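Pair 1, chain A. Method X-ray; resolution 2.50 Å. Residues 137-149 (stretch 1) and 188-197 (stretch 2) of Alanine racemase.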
# COMPACT_ATOMS: atom_id res chain seq x y z
N GLY A 137 -26.37 3.75 -28.60
CA GLY A 137 -27.79 3.83 -29.00
C GLY A 137 -28.30 5.16 -29.53
O GLY A 137 -27.53 6.00 -30.00
N PHE A 138 -29.61 5.36 -29.41
CA PHE A 138 -30.34 6.31 -30.23
C PHE A 138 -30.74 7.57 -29.48
O PHE A 138 -31.43 7.47 -28.47
CB PHE A 138 -31.61 5.65 -30.72
CG PHE A 138 -31.38 4.47 -31.62
CD1 PHE A 138 -31.59 4.58 -32.98
CD2 PHE A 138 -30.98 3.25 -31.09
CE1 PHE A 138 -31.38 3.49 -33.82
CE2 PHE A 138 -30.78 2.16 -31.90
CZ PHE A 138 -30.97 2.27 -33.27
N ASP A 139 -30.36 8.74 -30.00
CA ASP A 139 -30.71 10.04 -29.38
C ASP A 139 -31.60 10.97 -30.24
O ASP A 139 -31.80 12.15 -29.90
CB ASP A 139 -29.44 10.80 -28.93
CG ASP A 139 -28.55 11.20 -30.09
OD1 ASP A 139 -28.87 10.91 -31.26
OD2 ASP A 139 -27.50 11.81 -29.83
N LYS A 140 -32.13 10.44 -31.34
CA LYS A 140 -32.95 11.22 -32.26
C LYS A 140 -34.27 10.51 -32.55
O LYS A 140 -34.29 9.31 -32.79
CB LYS A 140 -32.18 11.48 -33.55
CG LYS A 140 -31.02 12.47 -33.37
CD LYS A 140 -30.16 12.55 -34.63
CE LYS A 140 -28.82 13.25 -34.38
NZ LYS A 140 -27.90 13.06 -35.55
N ALA A 141 -35.36 11.25 -32.51
CA ALA A 141 -36.69 10.68 -32.61
C ALA A 141 -36.94 10.05 -33.97
O ALA A 141 -37.60 9.02 -34.07
CB ALA A 141 -37.76 11.74 -32.30
N ASP A 142 -36.38 10.65 -35.02
CA ASP A 142 -36.58 10.12 -36.38
C ASP A 142 -35.80 8.81 -36.63
O ASP A 142 -36.31 7.88 -37.26
CB ASP A 142 -36.26 11.19 -37.46
CG ASP A 142 -34.83 11.74 -37.36
OD1 ASP A 142 -34.26 12.08 -38.43
OD2 ASP A 142 -34.28 11.83 -36.24
N GLU A 143 -34.58 8.74 -36.10
CA GLU A 143 -33.78 7.50 -36.17
C GLU A 143 -34.44 6.32 -35.44
O GLU A 143 -34.35 5.17 -35.89
CB GLU A 143 -32.37 7.76 -35.62
CG GLU A 143 -31.46 8.63 -36.52
CD GLU A 143 -30.00 8.61 -36.04
OE1 GLU A 143 -29.77 8.31 -34.84
OE2 GLU A 143 -29.08 8.86 -36.86
N ILE A 144 -35.13 6.60 -34.34
CA ILE A 144 -35.79 5.55 -33.58
C ILE A 144 -36.92 4.98 -34.42
O ILE A 144 -37.02 3.76 -34.57
CB ILE A 144 -36.30 6.06 -32.22
CG1 ILE A 144 -35.10 6.36 -31.31
CG2 ILE A 144 -37.23 5.05 -31.55
CD1 ILE A 144 -35.35 7.44 -30.27
N SER A 145 -37.75 5.84 -35.01
CA SER A 145 -38.82 5.33 -35.88
C SER A 145 -38.27 4.71 -37.16
O SER A 145 -38.82 3.72 -37.63
CB SER A 145 -39.92 6.38 -36.16
OG SER A 145 -39.42 7.49 -36.85
N ALA A 146 -37.18 5.22 -37.71
CA ALA A 146 -36.53 4.50 -38.82
C ALA A 146 -36.22 3.09 -38.35
O ALA A 146 -36.53 2.12 -39.04
CB ALA A 146 -35.29 5.17 -39.28
N ALA A 147 -35.69 2.99 -37.15
CA ALA A 147 -35.23 1.71 -36.62
C ALA A 147 -36.38 0.77 -36.33
O ALA A 147 -36.28 -0.43 -36.59
CB ALA A 147 -34.39 1.94 -35.37
N LYS A 148 -37.48 1.31 -35.80
CA LYS A 148 -38.69 0.49 -35.49
C LYS A 148 -39.30 -0.10 -36.74
O LYS A 148 -39.83 -1.21 -36.70
CB LYS A 148 -39.75 1.33 -34.79
CG LYS A 148 -40.96 0.55 -34.33
CD LYS A 148 -42.02 1.49 -33.68
CE LYS A 148 -43.16 0.71 -32.95
NZ LYS A 148 -43.81 -0.34 -33.79
N LYS A 149 -39.21 0.65 -37.85
CA LYS A 149 -39.59 0.18 -39.19
C LYS A 149 -38.77 -1.01 -39.60
O LYS A 149 -39.35 -1.98 -40.06
CB LYS A 149 -39.44 1.29 -40.27
N GLN A 188 -39.08 10.54 -22.86
CA GLN A 188 -40.41 10.84 -23.38
C GLN A 188 -40.36 11.48 -24.77
O GLN A 188 -40.99 11.00 -25.69
CB GLN A 188 -41.14 11.74 -22.40
CG GLN A 188 -41.47 11.09 -21.06
CD GLN A 188 -42.04 12.09 -20.13
OE1 GLN A 188 -42.05 13.26 -20.46
NE2 GLN A 188 -42.49 11.66 -18.94
N GLU A 189 -39.55 12.50 -24.96
CA GLU A 189 -39.43 13.08 -26.30
C GLU A 189 -39.09 12.02 -27.32
O GLU A 189 -39.57 12.04 -28.47
CB GLU A 189 -38.40 14.21 -26.34
CG GLU A 189 -38.91 15.49 -25.62
CD GLU A 189 -37.85 16.59 -25.52
OE1 GLU A 189 -36.64 16.31 -25.73
OE2 GLU A 189 -38.26 17.74 -25.20
N LEU A 190 -38.25 11.07 -26.90
CA LEU A 190 -37.71 10.09 -27.81
C LEU A 190 -38.59 8.87 -28.00
O LEU A 190 -38.47 8.20 -29.02
CB LEU A 190 -36.30 9.70 -27.37
CG LEU A 190 -35.20 10.73 -27.65
CD1 LEU A 190 -33.92 10.24 -26.90
CD2 LEU A 190 -34.92 10.95 -29.16
N THR A 191 -39.51 8.60 -27.06
CA THR A 191 -40.35 7.39 -27.10
C THR A 191 -41.88 7.56 -27.26
O THR A 191 -42.54 6.65 -27.77
CB THR A 191 -40.13 6.51 -25.85
OG1 THR A 191 -40.50 7.23 -24.67
CG2 THR A 191 -38.68 6.09 -25.74
N ILE A 192 -42.45 8.69 -26.81
CA ILE A 192 -43.91 8.88 -26.92
C ILE A 192 -44.28 8.98 -28.41
O ILE A 192 -43.49 9.49 -29.20
CB ILE A 192 -44.41 10.15 -26.18
CG1 ILE A 192 -44.07 10.13 -24.67
CG2 ILE A 192 -45.93 10.32 -26.34
CD1 ILE A 192 -45.25 9.74 -23.76
N ASN A 193 -45.43 8.43 -28.79
CA ASN A 193 -45.89 8.48 -30.21
C ASN A 193 -45.04 7.64 -31.19
O ASN A 193 -45.24 7.71 -32.41
CB ASN A 193 -45.97 9.94 -30.78
CG ASN A 193 -46.91 10.88 -29.99
OD1 ASN A 193 -47.89 10.44 -29.38
ND2 ASN A 193 -46.61 12.18 -30.03
N GLN A 194 -44.09 6.86 -30.67
CA GLN A 194 -43.35 5.90 -31.51
C GLN A 194 -44.13 4.62 -31.74
O GLN A 194 -43.87 3.90 -32.68
CB GLN A 194 -41.99 5.57 -30.90
CG GLN A 194 -41.08 6.78 -30.80
CD GLN A 194 -40.46 7.18 -32.13
OE1 GLN A 194 -40.73 6.55 -33.17
NE2 GLN A 194 -39.61 8.20 -32.09
N GLY A 195 -45.09 4.35 -30.87
CA GLY A 195 -45.94 3.17 -31.03
C GLY A 195 -45.40 1.87 -30.42
O GLY A 195 -45.89 0.78 -30.78
N PHE A 196 -44.43 1.98 -29.51
CA PHE A 196 -43.80 0.79 -28.94
C PHE A 196 -44.76 0.10 -28.02
O PHE A 196 -45.35 0.74 -27.17
CB PHE A 196 -42.54 1.14 -28.12
CG PHE A 196 -41.32 1.38 -28.95
CD1 PHE A 196 -40.87 0.41 -29.81
CD2 PHE A 196 -40.62 2.56 -28.85
CE1 PHE A 196 -39.76 0.61 -30.59
CE2 PHE A 196 -39.50 2.79 -29.62
CZ PHE A 196 -39.06 1.82 -30.49
N ASP A 197 -44.90 -1.21 -28.16
CA ASP A 197 -45.59 -2.00 -27.13
C ASP A 197 -44.94 -1.65 -25.79
O ASP A 197 -43.78 -1.91 -25.59
CB ASP A 197 -45.49 -3.50 -27.44
CG ASP A 197 -46.08 -4.38 -26.35
OD1 ASP A 197 -46.35 -3.91 -25.22
OD2 ASP A 197 -46.28 -5.59 -26.62

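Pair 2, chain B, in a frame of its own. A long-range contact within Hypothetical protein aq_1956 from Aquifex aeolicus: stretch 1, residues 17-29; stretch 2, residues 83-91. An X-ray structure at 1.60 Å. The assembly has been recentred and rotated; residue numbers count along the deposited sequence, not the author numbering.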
# COMPACT_ATOMS: atom_id res chain seq x y z
N ARG B 17 7.03 2.31 -12.36
CA ARG B 17 6.88 3.47 -13.24
C ARG B 17 7.80 4.62 -12.86
O ARG B 17 7.38 5.73 -12.52
CB ARG B 17 5.40 3.89 -13.39
CG ARG B 17 4.52 2.81 -14.06
CD ARG B 17 5.05 2.40 -15.45
NE ARG B 17 5.05 3.55 -16.36
CZ ARG B 17 3.97 3.96 -17.03
NH1 ARG B 17 2.82 3.29 -16.92
NH2 ARG B 17 4.04 5.03 -17.81
N PHE B 18 9.10 4.34 -12.93
CA PHE B 18 10.10 5.36 -12.63
C PHE B 18 9.98 6.55 -13.58
O PHE B 18 10.30 7.68 -13.19
CB PHE B 18 11.51 4.77 -12.68
CG PHE B 18 11.71 3.62 -11.72
CD1 PHE B 18 12.00 3.87 -10.38
CD2 PHE B 18 11.59 2.30 -12.16
CE1 PHE B 18 12.16 2.83 -9.49
CE2 PHE B 18 11.76 1.24 -11.26
CZ PHE B 18 12.06 1.51 -9.93
N ASP B 19 9.51 6.28 -14.80
CA ASP B 19 9.31 7.33 -15.81
C ASP B 19 8.32 8.40 -15.37
O ASP B 19 8.35 9.52 -15.88
CB ASP B 19 8.86 6.72 -17.15
CG ASP B 19 7.54 5.96 -17.04
OD1 ASP B 19 7.44 5.05 -16.19
OD2 ASP B 19 6.61 6.24 -17.84
N LEU B 20 7.43 8.04 -14.44
CA LEU B 20 6.44 8.98 -13.93
C LEU B 20 6.86 9.79 -12.70
O LEU B 20 6.16 10.72 -12.29
CB LEU B 20 5.12 8.26 -13.66
CG LEU B 20 4.51 7.55 -14.88
CD1 LEU B 20 3.21 6.89 -14.47
CD2 LEU B 20 4.29 8.53 -16.04
N LEU B 21 8.02 9.46 -12.13
CA LEU B 21 8.47 10.15 -10.92
C LEU B 21 8.76 11.64 -11.11
O LEU B 21 8.47 12.43 -10.20
CB LEU B 21 9.62 9.40 -10.23
CG LEU B 21 9.19 8.08 -9.56
CD1 LEU B 21 10.40 7.37 -8.97
CD2 LEU B 21 8.11 8.30 -8.50
N PRO B 22 9.31 12.05 -12.27
CA PRO B 22 9.43 13.51 -12.49
C PRO B 22 8.11 14.28 -12.35
O PRO B 22 8.11 15.40 -11.81
CB PRO B 22 9.98 13.60 -13.92
CG PRO B 22 10.75 12.33 -14.08
CD PRO B 22 9.91 11.29 -13.38
N LYS B 23 7.00 13.69 -12.79
CA LYS B 23 5.71 14.36 -12.63
C LYS B 23 5.28 14.36 -11.17
O LYS B 23 4.73 15.35 -10.67
CB LYS B 23 4.65 13.76 -13.55
CG LYS B 23 4.81 14.25 -14.99
CD LYS B 23 3.81 13.62 -15.93
CE LYS B 23 4.11 14.02 -17.38
NZ LYS B 23 3.77 15.45 -17.68
N LEU B 24 5.56 13.27 -10.46
CA LEU B 24 5.25 13.22 -9.03
C LEU B 24 6.06 14.28 -8.26
O LEU B 24 5.53 14.97 -7.39
CB LEU B 24 5.48 11.81 -8.47
CG LEU B 24 5.04 11.59 -7.02
CD1 LEU B 24 3.54 11.78 -6.82
CD2 LEU B 24 5.49 10.23 -6.51
N LYS B 25 7.33 14.41 -8.61
CA LYS B 25 8.20 15.46 -8.07
C LYS B 25 7.59 16.85 -8.27
O LYS B 25 7.62 17.68 -7.35
CB LYS B 25 9.58 15.37 -8.72
CG LYS B 25 10.61 16.31 -8.10
CD LYS B 25 12.01 16.02 -8.62
CE LYS B 25 13.07 16.67 -7.73
NZ LYS B 25 13.18 15.99 -6.39
N GLY B 26 7.04 17.09 -9.45
CA GLY B 26 6.39 18.37 -9.76
C GLY B 26 5.21 18.66 -8.85
O GLY B 26 5.06 19.79 -8.36
N VAL B 27 4.38 17.64 -8.62
CA VAL B 27 3.22 17.78 -7.74
C VAL B 27 3.68 18.08 -6.32
O VAL B 27 3.11 18.93 -5.64
CB VAL B 27 2.31 16.53 -7.78
CG1 VAL B 27 1.19 16.61 -6.73
CG2 VAL B 27 1.72 16.35 -9.17
N ILE B 28 4.73 17.38 -5.88
CA ILE B 28 5.29 17.60 -4.55
C ILE B 28 5.76 19.05 -4.38
O ILE B 28 5.48 19.68 -3.36
CB ILE B 28 6.41 16.57 -4.24
CG1 ILE B 28 5.80 15.17 -4.05
CG2 ILE B 28 7.21 16.98 -3.00
CD1 ILE B 28 6.81 14.05 -4.15
N ALA B 29 6.43 19.59 -5.40
CA ALA B 29 6.90 20.98 -5.39
C ALA B 29 5.74 21.97 -5.33
O ALA B 29 5.78 22.94 -4.57
CB ALA B 29 7.78 21.26 -6.60
N ARG B 83 15.67 4.36 -3.54
CA ARG B 83 16.51 5.51 -3.88
C ARG B 83 15.68 6.64 -4.51
O ARG B 83 15.74 7.79 -4.07
CB ARG B 83 17.66 5.10 -4.81
CG ARG B 83 18.43 6.27 -5.40
CD ARG B 83 19.71 5.83 -6.09
NE ARG B 83 19.47 4.84 -7.15
CZ ARG B 83 19.09 5.13 -8.39
NH1 ARG B 83 18.90 6.39 -8.78
NH2 ARG B 83 18.91 4.14 -9.26
N GLU B 84 14.89 6.31 -5.54
CA GLU B 84 14.20 7.35 -6.30
C GLU B 84 13.04 7.97 -5.52
O GLU B 84 12.79 9.16 -5.63
CB GLU B 84 13.79 6.83 -7.68
CG GLU B 84 15.01 6.48 -8.53
CD GLU B 84 14.75 6.47 -10.02
OE1 GLU B 84 13.65 6.84 -10.46
OE2 GLU B 84 15.68 6.09 -10.76
N ILE B 85 12.35 7.16 -4.72
CA ILE B 85 11.36 7.71 -3.81
C ILE B 85 12.04 8.53 -2.70
O ILE B 85 11.59 9.63 -2.39
CB ILE B 85 10.46 6.61 -3.20
CG1 ILE B 85 9.55 6.03 -4.28
CG2 ILE B 85 9.63 7.16 -2.02
CD1 ILE B 85 8.52 7.01 -4.86
N GLY B 86 13.11 7.99 -2.12
CA GLY B 86 13.86 8.69 -1.07
C GLY B 86 14.32 10.08 -1.50
O GLY B 86 14.18 11.04 -0.74
N GLU B 87 14.83 10.17 -2.73
CA GLU B 87 15.31 11.44 -3.28
C GLU B 87 14.23 12.51 -3.47
O GLU B 87 14.56 13.68 -3.68
CB GLU B 87 16.07 11.19 -4.59
CG GLU B 87 17.40 10.50 -4.36
CD GLU B 87 18.26 10.40 -5.60
OE1 GLU B 87 17.82 10.85 -6.68
OE2 GLU B 87 19.39 9.88 -5.49
N LEU B 88 12.96 12.13 -3.39
CA LEU B 88 11.88 13.11 -3.43
C LEU B 88 11.87 13.96 -2.15
O LEU B 88 11.31 15.06 -2.13
CB LEU B 88 10.52 12.44 -3.64
CG LEU B 88 10.36 11.70 -4.97
CD1 LEU B 88 9.03 10.96 -4.98
CD2 LEU B 88 10.45 12.69 -6.13
N GLY B 89 12.46 13.41 -1.09
CA GLY B 89 12.77 14.17 0.13
C GLY B 89 11.65 14.41 1.12
O GLY B 89 11.82 15.18 2.07
N VAL B 90 10.50 13.77 0.90
CA VAL B 90 9.32 13.92 1.77
C VAL B 90 9.29 12.79 2.81
O VAL B 90 9.76 11.69 2.53
CB VAL B 90 8.01 13.85 0.91
CG1 VAL B 90 6.79 14.31 1.71
CG2 VAL B 90 8.16 14.67 -0.37
N LYS B 91 8.75 13.06 4.00
CA LYS B 91 8.42 11.96 4.92
C LYS B 91 7.48 11.01 4.18
O LYS B 91 6.45 11.43 3.66
CB LYS B 91 7.74 12.48 6.19
CG LYS B 91 7.32 11.37 7.16
CD LYS B 91 8.52 10.70 7.82
CE LYS B 91 8.14 9.39 8.50
NZ LYS B 91 8.29 8.21 7.58
O HOH W 1 11.08 16.29 -4.53
O HOH W 2 14.40 13.55 -7.15

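The sharpest difference lies at one superposed position, where Gln A194 of pair 1 meets Leu B88 of pair 2. Their CA atoms fall 0.1 Å apart and their side-chain centres 0.9 Å apart, so the two residues fill nearly the same space with different chemistry. Gln A194 makes a direct hydrogen bond across the contact, from its NE2 to the O of Ala A141 (2.9 Å, N-H...O angle 156°). The side chain of Leu B88 cannot do this, and pair 2 has no direct hydrogen bond between its stretches.

The shared frame is a helix packed against a segment that leaves its own helix through a turn. Over 14 central residues the N, CA and C atoms superpose with an RMSD of 0.9 Å. Along the first stretch the match runs from Lys A140 = Leu B20 to Lys A149 = Ala B29; along the second, from Thr A191 = Ile B85 to Asp A197 = Lys B91. The assigned turns differ in type and are offset by one position in the superposition: type II from Thr A191 to Gln A194, type I from Gly B86 to Gly B89. Gly A195 and Gly B89 have CA atoms 0.7 Å apart, both at positive phi (86° and 80°), a conformation that favours glycine.

Around Gln A194, NE2 also bonds to the O of Leu A190 within its own stretch (NE2 to O 3.3 Å); OE1 merely lies against Ser A145 CB, 3.1 Å away. At the Ser A145 position pair 2 carries Lys B25, whose CB packs 3.8 Å from Leu B88 CD2. Its NZ is linked through water 1, which accepts from Lys B25 NZ (2.8 Å) and donates to Leu B88 O (2.7 Å).

The next helical turn shows another exchange. Lys A148 and Ile B28 have CA atoms 0.2 Å apart. The aliphatic part of Lys A148 lies against the end of the turn and the residues after it, with CD 3.2 Å from Gln A194 O and CE 3.9 Å from Phe A196 CD1, while NZ is hydrogen-bonded elsewhere in the structure. Ile B28 is wholly apolar: its CD1 reaches Leu B88 CD1 at 3.9 Å and its CG2 reaches Val B90 CG2 at 3.6 Å.

Phe A196 and Val B90 have CA atoms 0.8 Å apart. Ile A144 and its match Leu B24 both touch the Gln A194/Leu B88 position (Ile A144 CG2 to Gln A194 CD 3.9 Å, Leu B24 CD2 to Leu B88 CD1 3.9 Å), but only Ile A144 also meets the residue two further on, its CG2 sitting 3.7 Å from Phe A196 CE2 at the ring edge. Thus pair 1 combines apolar packing with a direct hydrogen bond from a side-chain amide, whereas pair 2 combines aliphatic packing with a water-mediated link.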